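Side-chain contacts in glucose-1-phosphate uridylyltransferase (Sphingomonas elodea, PDB 2UX8), which probably catalyses the transfer of a uridylyl group from UTP to alpha-D-glucose 1-phosphate, giving UDP-glucose and diphosphate: residues C[41-46]-C[279-284]; C[121-126]-C[224-229]; C[188-193]-C[256-261]. All coordinates share one frame; numbering follows the deposited sequence.

Contact 1 (C[41-46]-C[279-284])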
ATOM      1  N   PRO C  41      12.869 -13.145   7.290  1.00 21.32           N
ATOM      2  CA  PRO C  41      13.185 -13.423   8.696  1.00 21.82           C
ATOM      3  C   PRO C  41      14.345 -14.342   8.995  1.00 22.47           C
ATOM      4  O   PRO C  41      14.548 -15.339   8.301  1.00 21.80           O
ATOM      5  CB  PRO C  41      11.889 -14.017   9.221  1.00 28.04           C
ATOM      6  CG  PRO C  41      11.425 -14.836   8.023  1.00 28.06           C
ATOM      7  CD  PRO C  41      11.714 -13.938   6.829  1.00 27.32           C
ATOM      8  N   VAL C  42      15.119 -13.999  10.021  1.00 53.08           N
ATOM      9  CA  VAL C  42      16.155 -14.911  10.402  1.00 54.51           C
ATOM     10  C   VAL C  42      15.564 -15.892  11.400  1.00 55.60           C
ATOM     11  O   VAL C  42      16.053 -16.925  11.498  1.00 55.38           O
ATOM     12  CB  VAL C  42      17.424 -14.268  10.965  1.00 41.07           C
ATOM     13  CG1 VAL C  42      18.269 -15.331  11.651  1.00 40.33           C
ATOM     14  CG2 VAL C  42      18.247 -13.695   9.823  1.00 41.78           C
ATOM     15  N   VAL C  43      14.550 -15.645  12.178  1.00 31.36           N
ATOM     16  CA  VAL C  43      14.046 -16.778  12.957  1.00 32.61           C
ATOM     17  C   VAL C  43      12.673 -16.247  13.194  1.00 33.27           C
ATOM     18  O   VAL C  43      11.667 -16.827  12.821  1.00 33.90           O
ATOM     19  CB  VAL C  43      14.768 -16.984  14.314  1.00 31.02           C
ATOM     20  CG1 VAL C  43      13.923 -17.861  15.198  1.00 31.87           C
ATOM     21  CG2 VAL C  43      16.118 -17.663  14.113  1.00 31.41           C
ATOM     22  N   ASP C  44      12.656 -15.075  13.787  1.00 32.80           N
ATOM     23  CA  ASP C  44      11.406 -14.431  14.060  1.00 33.37           C
ATOM     24  C   ASP C  44      11.492 -12.933  13.914  1.00 33.31           C
ATOM     25  O   ASP C  44      10.559 -12.224  14.268  1.00 34.13           O
ATOM     26  CB  ASP C  44      10.886 -14.813  15.444  1.00 29.88           C
ATOM     27  CG  ASP C  44      11.922 -14.662  16.513  1.00 31.62           C
ATOM     28  OD1 ASP C  44      13.067 -14.365  16.169  1.00 37.80           O
ATOM     29  OD2 ASP C  44      11.601 -14.847  17.697  1.00 36.23           O
ATOM     30  N   ARG C  45      12.618 -12.450  13.402  1.00 34.78           N
ATOM     31  CA  ARG C  45      12.778 -11.026  13.164  1.00 33.91           C
ATOM     32  C   ARG C  45      13.308 -10.823  11.757  1.00 32.79           C
ATOM     33  O   ARG C  45      14.091 -11.630  11.255  1.00 33.37           O
ATOM     34  CB  ARG C  45      13.765 -10.371  14.143  1.00 31.38           C
ATOM     35  CG  ARG C  45      14.101 -11.173  15.366  1.00 34.39           C
ATOM     36  CD  ARG C  45      14.894 -10.341  16.346  1.00 36.41           C
ATOM     37  NE  ARG C  45      14.031  -9.641  17.285  1.00 37.89           N
ATOM     38  CZ  ARG C  45      14.239  -8.397  17.690  1.00 41.28           C
ATOM     39  NH1 ARG C  45      15.271  -7.732  17.228  1.00 45.56           N
ATOM     40  NH2 ARG C  45      13.435  -7.818  18.564  1.00 41.09           N
ATOM     41  N   PRO C  46      12.881  -9.741  11.095  1.00 31.64           N
ATOM     42  CA  PRO C  46      13.348  -9.459   9.738  1.00 31.50           C
ATOM     43  C   PRO C  46      14.746  -8.858   9.772  1.00 31.59           C
ATOM     44  O   PRO C  46      15.111  -8.190  10.740  1.00 32.19           O
ATOM     45  CB  PRO C  46      12.317  -8.462   9.226  1.00 20.91           C
ATOM     46  CG  PRO C  46      11.912  -7.724  10.477  1.00 18.78           C
ATOM     47  CD  PRO C  46      11.784  -8.834  11.478  1.00 19.71           C
ATOM     48  N   LEU C 279      19.863 -22.414  16.986  1.00 39.15           N
ATOM     49  CA  LEU C 279      20.632 -23.235  17.924  1.00 40.60           C
ATOM     50  C   LEU C 279      20.970 -22.462  19.191  1.00 42.17           C
ATOM     51  O   LEU C 279      21.259 -23.056  20.231  1.00 42.76           O
ATOM     52  CB  LEU C 279      21.931 -23.732  17.297  1.00 26.77           C
ATOM     53  CG  LEU C 279      21.753 -24.823  16.254  1.00 26.81           C
ATOM     54  CD1 LEU C 279      23.117 -25.203  15.711  1.00 24.80           C
ATOM     55  CD2 LEU C 279      21.048 -26.026  16.877  1.00 25.50           C
ATOM     56  N   SER C 280      20.928 -21.139  19.105  1.00 45.78           N
ATOM     57  CA  SER C 280      21.246 -20.303  20.252  1.00 46.99           C
ATOM     58  C   SER C 280      20.005 -19.977  21.076  1.00 47.97           C
ATOM     59  O   SER C 280      20.093 -19.306  22.103  1.00 48.62           O
ATOM     60  CB  SER C 280      21.901 -18.996  19.797  1.00 51.04           C
ATOM     61  OG  SER C 280      20.923 -18.064  19.379  1.00 50.79           O
ATOM     62  N   ARG C 281      18.848 -20.447  20.625  1.00 38.60           N
ATOM     63  CA  ARG C 281      17.590 -20.195  21.330  1.00 39.27           C
ATOM     64  C   ARG C 281      17.182 -21.362  22.224  1.00 39.67           C
ATOM     65  O   ARG C 281      16.914 -22.470  21.744  1.00 39.45           O
ATOM     66  CB  ARG C 281      16.457 -19.938  20.337  1.00 41.46           C
ATOM     67  CG  ARG C 281      16.600 -18.696  19.487  1.00 43.62           C
ATOM     68  CD  ARG C 281      16.476 -17.436  20.314  1.00 47.34           C
ATOM     69  NE  ARG C 281      16.356 -16.247  19.472  1.00 50.98           N
ATOM     70  CZ  ARG C 281      15.272 -15.932  18.770  1.00 52.29           C
ATOM     71  NH1 ARG C 281      14.197 -16.716  18.802  1.00 52.55           N
ATOM     72  NH2 ARG C 281      15.269 -14.830  18.032  1.00 51.52           N
ATOM     73  N   PRO C 282      17.101 -21.116  23.539  1.00 63.19           N
ATOM     74  CA  PRO C 282      16.731 -22.082  24.578  1.00 63.44           C
ATOM     75  C   PRO C 282      15.545 -22.956  24.201  1.00 63.74           C
ATOM     76  O   PRO C 282      15.569 -24.186  24.357  1.00 65.22           O
ATOM     77  CB  PRO C 282      16.386 -21.184  25.763  1.00 39.40           C
ATOM     78  CG  PRO C 282      17.290 -20.030  25.584  1.00 39.20           C
ATOM     79  CD  PRO C 282      17.188 -19.760  24.105  1.00 39.90           C
ATOM     80  N   ASP C 283      14.505 -22.285  23.716  1.00 32.84           N
ATOM     81  CA  ASP C 283      13.247 -22.921  23.328  1.00 33.03           C
ATOM     82  C   ASP C 283      13.219 -23.603  21.966  1.00 32.03           C
ATOM     83  O   ASP C 283      12.273 -24.327  21.663  1.00 31.67           O
ATOM     84  CB  ASP C 283      12.101 -21.899  23.401  1.00 58.19           C
ATOM     85  CG  ASP C 283      12.230 -20.776  22.373  1.00 61.61           C
ATOM     86  OD1 ASP C 283      13.343 -20.238  22.195  1.00 63.92           O
ATOM     87  OD2 ASP C 283      11.208 -20.417  21.748  1.00 65.42           O
ATOM     88  N   LEU C 284      14.255 -23.402  21.158  1.00 51.17           N
ATOM     89  CA  LEU C 284      14.286 -24.009  19.842  1.00 50.86           C
ATOM     90  C   LEU C 284      15.406 -25.012  19.597  1.00 50.87           C
ATOM     91  O   LEU C 284      15.215 -25.988  18.869  1.00 51.40           O
ATOM     92  CB  LEU C 284      14.378 -22.913  18.779  1.00 40.83           C
ATOM     93  CG  LEU C 284      13.351 -21.779  18.750  1.00 39.93           C
ATOM     94  CD1 LEU C 284      13.702 -20.854  17.618  1.00 38.11           C
ATOM     95  CD2 LEU C 284      11.946 -22.332  18.567  1.00 39.24           C
TER

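Contact 2 (C[121-126]-C[224-229])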
ATOM      1  N   HIS C 121      24.809   6.166  -4.617  1.00 36.33           N
ATOM      2  CA  HIS C 121      23.656   7.002  -4.895  1.00 35.40           C
ATOM      3  C   HIS C 121      22.683   6.951  -3.730  1.00 34.28           C
ATOM      4  O   HIS C 121      22.115   7.971  -3.342  1.00 34.69           O
ATOM      5  CB  HIS C 121      22.956   6.524  -6.167  1.00 45.87           C
ATOM      6  CG  HIS C 121      21.648   7.204  -6.430  1.00 47.50           C
ATOM      7  ND1 HIS C 121      21.560   8.505  -6.878  1.00 48.67           N
ATOM      8  CD2 HIS C 121      20.377   6.768  -6.289  1.00 48.48           C
ATOM      9  CE1 HIS C 121      20.290   8.840  -7.004  1.00 48.74           C
ATOM     10  NE2 HIS C 121      19.550   7.803  -6.653  1.00 49.84           N
ATOM     11  N   ALA C 122      22.498   5.757  -3.181  1.00 39.01           N
ATOM     12  CA  ALA C 122      21.589   5.544  -2.062  1.00 37.89           C
ATOM     13  C   ALA C 122      22.003   6.384  -0.856  1.00 37.16           C
ATOM     14  O   ALA C 122      21.205   7.122  -0.278  1.00 37.45           O
ATOM     15  CB  ALA C 122      21.575   4.069  -1.697  1.00 22.45           C
ATOM     16  N   VAL C 123      23.264   6.270  -0.473  1.00 33.32           N
ATOM     17  CA  VAL C 123      23.761   7.040   0.647  1.00 32.38           C
ATOM     18  C   VAL C 123      23.586   8.527   0.350  1.00 32.39           C
ATOM     19  O   VAL C 123      23.179   9.303   1.212  1.00 31.51           O
ATOM     20  CB  VAL C 123      25.257   6.718   0.915  1.00 25.71           C
ATOM     21  CG1 VAL C 123      25.847   7.697   1.898  1.00 23.72           C
ATOM     22  CG2 VAL C 123      25.381   5.309   1.463  1.00 23.68           C
ATOM     23  N   TRP C 124      23.895   8.913  -0.881  1.00 26.13           N
ATOM     24  CA  TRP C 124      23.771  10.297  -1.305  1.00 26.60           C
ATOM     25  C   TRP C 124      22.358  10.834  -1.058  1.00 26.82           C
ATOM     26  O   TRP C 124      22.173  12.025  -0.790  1.00 26.73           O
ATOM     27  CB  TRP C 124      24.107  10.404  -2.786  1.00 34.21           C
ATOM     28  CG  TRP C 124      23.818  11.752  -3.387  1.00 36.07           C
ATOM     29  CD1 TRP C 124      24.548  12.898  -3.243  1.00 36.36           C
ATOM     30  CD2 TRP C 124      22.686  12.101  -4.188  1.00 36.76           C
ATOM     31  NE1 TRP C 124      23.956  13.928  -3.916  1.00 36.94           N
ATOM     32  CE2 TRP C 124      22.824  13.467  -4.530  1.00 36.64           C
ATOM     33  CE3 TRP C 124      21.595  11.389  -4.706  1.00 36.74           C
ATOM     34  CZ2 TRP C 124      21.873  14.138  -5.298  1.00 35.54           C
ATOM     35  CZ3 TRP C 124      20.662  12.068  -5.470  1.00 36.17           C
ATOM     36  CH2 TRP C 124      20.825  13.410  -5.782  1.00 35.38           C
ATOM     37  N   CYS C 125      21.367   9.953  -1.148  1.00 33.81           N
ATOM     38  CA  CYS C 125      19.980  10.342  -0.943  1.00 33.60           C
ATOM     39  C   CYS C 125      19.713  10.913   0.447  1.00 34.40           C
ATOM     40  O   CYS C 125      18.791  11.700   0.627  1.00 34.39           O
ATOM     41  CB  CYS C 125      19.061   9.143  -1.186  1.00 33.96           C
ATOM     42  SG  CYS C 125      18.874   8.607  -2.922  1.00 30.03           S
ATOM     43  N   ALA C 126      20.522  10.526   1.425  1.00 40.87           N
ATOM     44  CA  ALA C 126      20.339  10.987   2.798  1.00 41.55           C
ATOM     45  C   ALA C 126      21.109  12.264   3.138  1.00 42.34           C
ATOM     46  O   ALA C 126      21.036  12.763   4.265  1.00 42.28           O
ATOM     47  CB  ALA C 126      20.737   9.873   3.764  1.00 25.52           C
ATOM     48  N   ARG C 224      29.851  15.109   1.049  1.00 44.57           N
ATOM     49  CA  ARG C 224      30.269  16.205   0.188  1.00 45.62           C
ATOM     50  C   ARG C 224      30.889  15.688  -1.096  1.00 45.92           C
ATOM     51  O   ARG C 224      30.579  16.173  -2.183  1.00 46.33           O
ATOM     52  CB  ARG C 224      31.288  17.081   0.922  1.00 63.40           C
ATOM     53  CG  ARG C 224      30.686  18.036   1.943  1.00 65.63           C
ATOM     54  CD  ARG C 224      29.554  17.370   2.693  1.00 70.59           C
ATOM     55  NE  ARG C 224      28.840  18.273   3.589  1.00 73.49           N
ATOM     56  CZ  ARG C 224      27.630  18.017   4.077  1.00 74.41           C
ATOM     57  NH1 ARG C 224      27.006  16.891   3.746  1.00 72.73           N
ATOM     58  NH2 ARG C 224      27.046  18.877   4.900  1.00 74.31           N
ATOM     59  N   ILE C 225      31.768  14.702  -0.966  1.00 36.15           N
ATOM     60  CA  ILE C 225      32.436  14.134  -2.121  1.00 36.54           C
ATOM     61  C   ILE C 225      31.476  13.423  -3.040  1.00 37.37           C
ATOM     62  O   ILE C 225      31.694  13.380  -4.253  1.00 37.42           O
ATOM     63  CB  ILE C 225      33.547  13.181  -1.675  1.00 41.30           C
ATOM     64  CG1 ILE C 225      34.738  14.011  -1.250  1.00 40.57           C
ATOM     65  CG2 ILE C 225      33.957  12.242  -2.789  1.00 40.47           C
ATOM     66  CD1 ILE C 225      35.823  13.213  -0.731  1.00 41.45           C
ATOM     67  N   LEU C 226      30.417  12.860  -2.459  1.00 53.29           N
ATOM     68  CA  LEU C 226      29.399  12.156  -3.235  1.00 53.81           C
ATOM     69  C   LEU C 226      28.534  13.166  -3.986  1.00 55.09           C
ATOM     70  O   LEU C 226      28.225  12.971  -5.161  1.00 54.71           O
ATOM     71  CB  LEU C 226      28.522  11.299  -2.322  1.00 39.40           C
ATOM     72  CG  LEU C 226      29.164  10.052  -1.714  1.00 37.43           C
ATOM     73  CD1 LEU C 226      28.198   9.440  -0.717  1.00 34.14           C
ATOM     74  CD2 LEU C 226      29.510   9.053  -2.800  1.00 35.37           C
ATOM     75  N   GLU C 227      28.151  14.244  -3.303  1.00 51.95           N
ATOM     76  CA  GLU C 227      27.336  15.287  -3.920  1.00 54.47           C
ATOM     77  C   GLU C 227      28.084  15.833  -5.129  1.00 56.28           C
ATOM     78  O   GLU C 227      27.515  16.007  -6.209  1.00 56.54           O
ATOM     79  CB  GLU C 227      27.088  16.429  -2.939  1.00 56.87           C
ATOM     80  CG  GLU C 227      26.560  15.987  -1.589  1.00 57.52           C
ATOM     81  CD  GLU C 227      26.504  17.129  -0.589  1.00 57.69           C
ATOM     82  OE1 GLU C 227      27.388  18.006  -0.658  1.00 60.06           O
ATOM     83  OE2 GLU C 227      25.598  17.149   0.273  1.00 56.73           O
ATOM     84  N   ASN C 228      29.370  16.100  -4.927  1.00 91.64           N
ATOM     85  CA  ASN C 228      30.240  16.628  -5.969  1.00 93.85           C
ATOM     86  C   ASN C 228      30.261  15.767  -7.216  1.00 95.27           C
ATOM     87  O   ASN C 228      30.067  16.268  -8.324  1.00 95.81           O
ATOM     88  CB  ASN C 228      31.655  16.780  -5.427  1.00 89.75           C
ATOM     89  CG  ASN C 228      31.797  17.983  -4.529  1.00 90.28           C
ATOM     90  OD1 ASN C 228      30.809  18.483  -3.989  1.00 91.16           O
ATOM     91  ND2 ASN C 228      33.025  18.453  -4.357  1.00 90.07           N
ATOM     92  N   GLN C 229      30.513  14.476  -7.046  1.00 92.25           N
ATOM     93  CA  GLN C 229      30.528  13.586  -8.193  1.00 94.13           C
ATOM     94  C   GLN C 229      29.083  13.413  -8.649  1.00 94.70           C
ATOM     95  O   GLN C 229      28.764  12.547  -9.470  1.00 95.35           O
ATOM     96  CB  GLN C 229      31.146  12.239  -7.819  1.00 89.44           C
ATOM     97  CG  GLN C 229      30.535  11.589  -6.604  1.00 90.70           C
ATOM     98  CD  GLN C 229      31.203  10.276  -6.264  1.00 91.11           C
ATOM     99  OE1 GLN C 229      31.206   9.340  -7.065  1.00 93.74           O
ATOM    100  NE2 GLN C 229      31.779  10.199  -5.071  1.00 92.74           N
TER

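Contact 3 (C[188-193]-C[256-261])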
ATOM      1  N   ASP C 188      46.672  -2.826  14.886  1.00 64.75           N
ATOM      2  CA  ASP C 188      46.748  -2.505  16.302  1.00 64.54           C
ATOM      3  C   ASP C 188      45.618  -3.244  16.999  1.00 64.20           C
ATOM      4  O   ASP C 188      44.643  -2.646  17.460  1.00 64.52           O
ATOM      5  CB  ASP C 188      46.630  -0.988  16.493  1.00 72.81           C
ATOM      6  CG  ASP C 188      46.459  -0.588  17.944  1.00 75.16           C
ATOM      7  OD1 ASP C 188      47.173  -1.137  18.810  1.00 77.52           O
ATOM      8  OD2 ASP C 188      45.613   0.292  18.218  1.00 77.87           O
ATOM      9  N   GLY C 189      45.757  -4.563  17.056  1.00 62.10           N
ATOM     10  CA  GLY C 189      44.744  -5.387  17.686  1.00 61.32           C
ATOM     11  C   GLY C 189      43.615  -5.719  16.728  1.00 60.92           C
ATOM     12  O   GLY C 189      43.767  -6.552  15.837  1.00 60.85           O
ATOM     13  N   VAL C 190      42.485  -5.048  16.911  1.00 46.60           N
ATOM     14  CA  VAL C 190      41.300  -5.254  16.088  1.00 45.58           C
ATOM     15  C   VAL C 190      41.274  -4.296  14.896  1.00 45.42           C
ATOM     16  O   VAL C 190      40.622  -4.554  13.881  1.00 44.77           O
ATOM     17  CB  VAL C 190      40.030  -5.070  16.960  1.00 48.83           C
ATOM     18  CG1 VAL C 190      39.027  -4.154  16.282  1.00 47.75           C
ATOM     19  CG2 VAL C 190      39.419  -6.427  17.255  1.00 48.79           C
ATOM     20  N   LEU C 191      41.998  -3.195  15.028  1.00 49.89           N
ATOM     21  CA  LEU C 191      42.067  -2.197  13.978  1.00 50.02           C
ATOM     22  C   LEU C 191      43.182  -2.515  13.014  1.00 50.28           C
ATOM     23  O   LEU C 191      44.123  -3.233  13.347  1.00 50.67           O
ATOM     24  CB  LEU C 191      42.308  -0.814  14.574  1.00 63.20           C
ATOM     25  CG  LEU C 191      41.170  -0.311  15.456  1.00 63.89           C
ATOM     26  CD1 LEU C 191      41.567   0.976  16.160  1.00 63.61           C
ATOM     27  CD2 LEU C 191      39.943  -0.116  14.586  1.00 64.21           C
ATOM     28  N   THR C 192      43.068  -1.966  11.815  1.00 49.88           N
ATOM     29  CA  THR C 192      44.060  -2.167  10.787  1.00 49.97           C
ATOM     30  C   THR C 192      43.923  -1.019   9.789  1.00 51.37           C
ATOM     31  O   THR C 192      42.868  -0.819   9.201  1.00 51.99           O
ATOM     32  CB  THR C 192      43.880  -3.568  10.126  1.00 46.24           C
ATOM     33  OG1 THR C 192      44.019  -3.459   8.709  1.00 44.91           O
ATOM     34  CG2 THR C 192      42.522  -4.174  10.478  1.00 45.21           C
ATOM     35  N   GLU C 193      44.988  -0.240   9.640  1.00 50.12           N
ATOM     36  CA  GLU C 193      45.002   0.905   8.737  1.00 51.48           C
ATOM     37  C   GLU C 193      44.684   0.574   7.286  1.00 51.73           C
ATOM     38  O   GLU C 193      45.204  -0.392   6.734  1.00 51.63           O
ATOM     39  CB  GLU C 193      46.369   1.587   8.798  1.00 88.66           C
ATOM     40  CG  GLU C 193      46.543   2.537   9.966  1.00 91.45           C
ATOM     41  CD  GLU C 193      47.993   2.872  10.237  1.00 94.83           C
ATOM     42  OE1 GLU C 193      48.810   2.816   9.292  1.00 95.10           O
ATOM     43  OE2 GLU C 193      48.312   3.202  11.398  1.00 95.91           O
ATOM     44  N   THR C 256      37.753  -5.581  12.671  1.00 44.85           N
ATOM     45  CA  THR C 256      37.397  -6.980  12.538  1.00 44.79           C
ATOM     46  C   THR C 256      36.376  -7.285  13.628  1.00 43.79           C
ATOM     47  O   THR C 256      36.558  -6.940  14.796  1.00 43.52           O
ATOM     48  CB  THR C 256      38.631  -7.898  12.642  1.00 44.93           C
ATOM     49  OG1 THR C 256      39.355  -7.595  13.834  1.00 48.25           O
ATOM     50  CG2 THR C 256      39.543  -7.690  11.446  1.00 45.66           C
ATOM     51  N   PHE C 257      35.287  -7.914  13.213  1.00 37.46           N
ATOM     52  CA  PHE C 257      34.179  -8.239  14.089  1.00 36.91           C
ATOM     53  C   PHE C 257      34.387  -9.443  14.998  1.00 37.43           C
ATOM     54  O   PHE C 257      34.813 -10.504  14.554  1.00 37.31           O
ATOM     55  CB  PHE C 257      32.929  -8.437  13.221  1.00 30.65           C
ATOM     56  CG  PHE C 257      31.698  -8.795  13.992  1.00 28.01           C
ATOM     57  CD1 PHE C 257      31.296  -8.029  15.086  1.00 26.96           C
ATOM     58  CD2 PHE C 257      30.920  -9.880  13.603  1.00 26.21           C
ATOM     59  CE1 PHE C 257      30.125  -8.336  15.783  1.00 26.87           C
ATOM     60  CE2 PHE C 257      29.752 -10.204  14.282  1.00 26.37           C
ATOM     61  CZ  PHE C 257      29.346  -9.429  15.378  1.00 27.81           C
ATOM     62  N   GLN C 258      34.072  -9.257  16.278  1.00 53.32           N
ATOM     63  CA  GLN C 258      34.183 -10.313  17.275  1.00 53.97           C
ATOM     64  C   GLN C 258      32.874 -11.088  17.225  1.00 53.42           C
ATOM     65  O   GLN C 258      31.995 -10.924  18.079  1.00 54.12           O
ATOM     66  CB  GLN C 258      34.353  -9.701  18.655  1.00 83.93           C
ATOM     67  CG  GLN C 258      35.320  -8.555  18.666  1.00 88.54           C
ATOM     68  CD  GLN C 258      36.733  -8.997  18.905  1.00 94.37           C
ATOM     69  OE1 GLN C 258      37.272  -8.784  19.987  1.00 94.60           O
ATOM     70  NE2 GLN C 258      37.348  -9.624  17.906  1.00 97.45           N
ATOM     71  N   GLY C 259      32.744 -11.920  16.201  1.00 35.11           N
ATOM     72  CA  GLY C 259      31.544 -12.713  16.028  1.00 33.69           C
ATOM     73  C   GLY C 259      31.588 -13.245  14.617  1.00 33.30           C
ATOM     74  O   GLY C 259      32.610 -13.112  13.947  1.00 33.09           O
ATOM     75  N   THR C 260      30.507 -13.862  14.157  1.00 36.59           N
ATOM     76  CA  THR C 260      30.500 -14.366  12.797  1.00 36.72           C
ATOM     77  C   THR C 260      29.452 -13.662  11.945  1.00 36.17           C
ATOM     78  O   THR C 260      28.371 -13.275  12.411  1.00 35.82           O
ATOM     79  CB  THR C 260      30.284 -15.883  12.753  1.00 43.43           C
ATOM     80  OG1 THR C 260      29.171 -16.230  13.576  1.00 47.24           O
ATOM     81  CG2 THR C 260      31.521 -16.606  13.246  1.00 43.74           C
ATOM     82  N   ARG C 261      29.802 -13.485  10.684  1.00 34.03           N
ATOM     83  CA  ARG C 261      28.928 -12.815   9.755  1.00 34.17           C
ATOM     84  C   ARG C 261      28.346 -13.797   8.763  1.00 33.88           C
ATOM     85  O   ARG C 261      29.045 -14.656   8.248  1.00 34.70           O
ATOM     86  CB  ARG C 261      29.714 -11.724   9.036  1.00 39.93           C
ATOM     87  CG  ARG C 261      29.053 -11.158   7.815  1.00 39.80           C
ATOM     88  CD  ARG C 261      29.993 -11.307   6.650  1.00 40.97           C
ATOM     89  NE  ARG C 261      29.454 -10.789   5.401  1.00 42.61           N
ATOM     90  CZ  ARG C 261      29.974 -11.059   4.208  1.00 43.55           C
ATOM     91  NH1 ARG C 261      31.046 -11.841   4.114  1.00 41.22           N
ATOM     92  NH2 ARG C 261      29.419 -10.563   3.109  1.00 43.85           N
TER

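Contact 1 (C[41-46]-C[279-284])
Arg281 reaches from the loop between helices 267-279 and 285-295 to Asp44, and an ion pair thereby ties the connection between the last two helices to the loop before helix 47-57 in this GT-A-type nucleotidyltransferase fold. Its CB points at segment 41-46. At CG the chain bends (chi2 -68°), and CD and NE carry the guanidinium on toward the carboxylate, where CZ comes within 3.8 Å of Asp44 OD1. NH2 makes the stronger bond, 2.9 Å to Asp44 OD1 and nearly straight at 167°; the oxygen lies close to the guanidinium plane and is met on its syn side. NH1 adds a weak bond of 3.4 Å to Asp44 OD2, the two planar groups being twisted 49° apart. Asp44 OD2 also has a long, weak ion pair with Lys267 of the second subunit, so the carboxylate faces positive charge from both chains. Val43 flanks the bridge and packs on Ile271 of the second subunit. Its CG1, anti to the backbone N, lies obliquely 3.8 Å from Arg281 NH1 and 3.9 Å from Leu284 CD1.

Contact 2 (C[121-126]-C[224-229])
The indole of Trp124 lies against the backbone of Leu226 and Glu227, meeting Leu226 C and Glu227 CA obliquely, neither squarely over a face nor in the plane of the ring. NE1 comes 3.6 Å from Glu227 CA, and CD1 lies 4.1 Å from Leu226 C, so the five-membered ring does the touching. In the ring plane, at the edge, sits His121 O of its own helix. Arg127 makes a cation-pi contact with the indole, and Pro105 of the third subunit also packs on Trp124. With CG anti to the backbone N (chi1 171°), the indole extends from helix 119-125 toward helix 221-228. The Glu227 side chain runs across the indole, its CG 4.0 Å from Trp124 CD1, and the carboxylate stands nearly perpendicular to the ring. No hydrogen bond joins the segments, so the indole is held here by van der Waals contact.

These are two helices of the nucleotidyltransferase fold, packed steeply: their short axes approach to 9.7 Å with 112° between their directions. Helix 119-125 sets Ala122 against Val66 of strand 62-67 in the mixed sheet, while helix 221-228 turns Ile225 and Leu226 onto Ala242 of helix 240-244. Next to the indole, the apolar part of the interface is made by Val123 and Leu226, which meet crosswise with CG1 of the valine 3.9 Å from CD1 of the leucine. The Val123 side chain is about 7 Å from that of Tyr216, which binds glucose 1-phosphate. Within helix 221-228, one turn back from Glu227, Arg224 NH1 has a long ion pair of 3.8 Å with Glu227 OE2, the oxygen standing well out of the guanidinium plane, so that charge alone links them.

Contact 3 (C[188-193]-C[256-261])
One carbonyl oxygen, Val190 O, takes two hydrogen bonds from a single residue, Thr256. The backbone N of Thr256 reaches it at 3.3 Å, tilted out of the carbonyl plane, while Thr256 OG1, also 3.3 Å from Val190 O, donates in that plane onto a lone pair. The hydroxyl can do so because chi1 of 53° sets OG1 between the backbone N and the carbonyl carbon, on the same side as the N-H. The two side chains pass alongside one another, pointing opposite ways, which brings Val190 CG2 within 3.6 Å of Thr256 OG1. Beyond it the side chain of Gln258, bent at chi2, swings its amide back until NE2 is 3.9 Å from Val190 CG2. A valine in place of Thr256 would probably leave Val190 O with the backbone N-H as its one donor from this segment and this part of the chain less firmly fixed to the turn. Gly189 takes backbone angles (phi 84°, psi -104°) at which a CB would press on the carbonyl oxygen of Asp188. Those angles belong to the type II' turn from Asp188 to Leu191, the tight connection of a beta hairpin whose strands are 181-188 and 191-198; strand 252-256, which leads to Thr256, runs antiparallel beside strand 191-198 in the central mixed sheet.

In the fold
From the N terminus, the chain leaves strand 16-21 and enters the loop 41-46, whose partner 279-284 comes only after helix 267-279; contact 1 thus closes the largest loop of the three. Contacts 2 and 3 both fall within that span. Helix 119-125 opens contact 2 and the hairpin turn at 188-193 opens contact 3; helix 221-228 then completes contact 2 before 256-261 completes contact 3, so these two loops cross. Contact 2 joins helices beside the sheet, contact 3 fastens a hairpin to its neighbouring strand, and contact 1 ties in the C-terminal helices. Contacts 1 and 2 lie on opposite sides of the chain's centre, their own centres 36 Å apart.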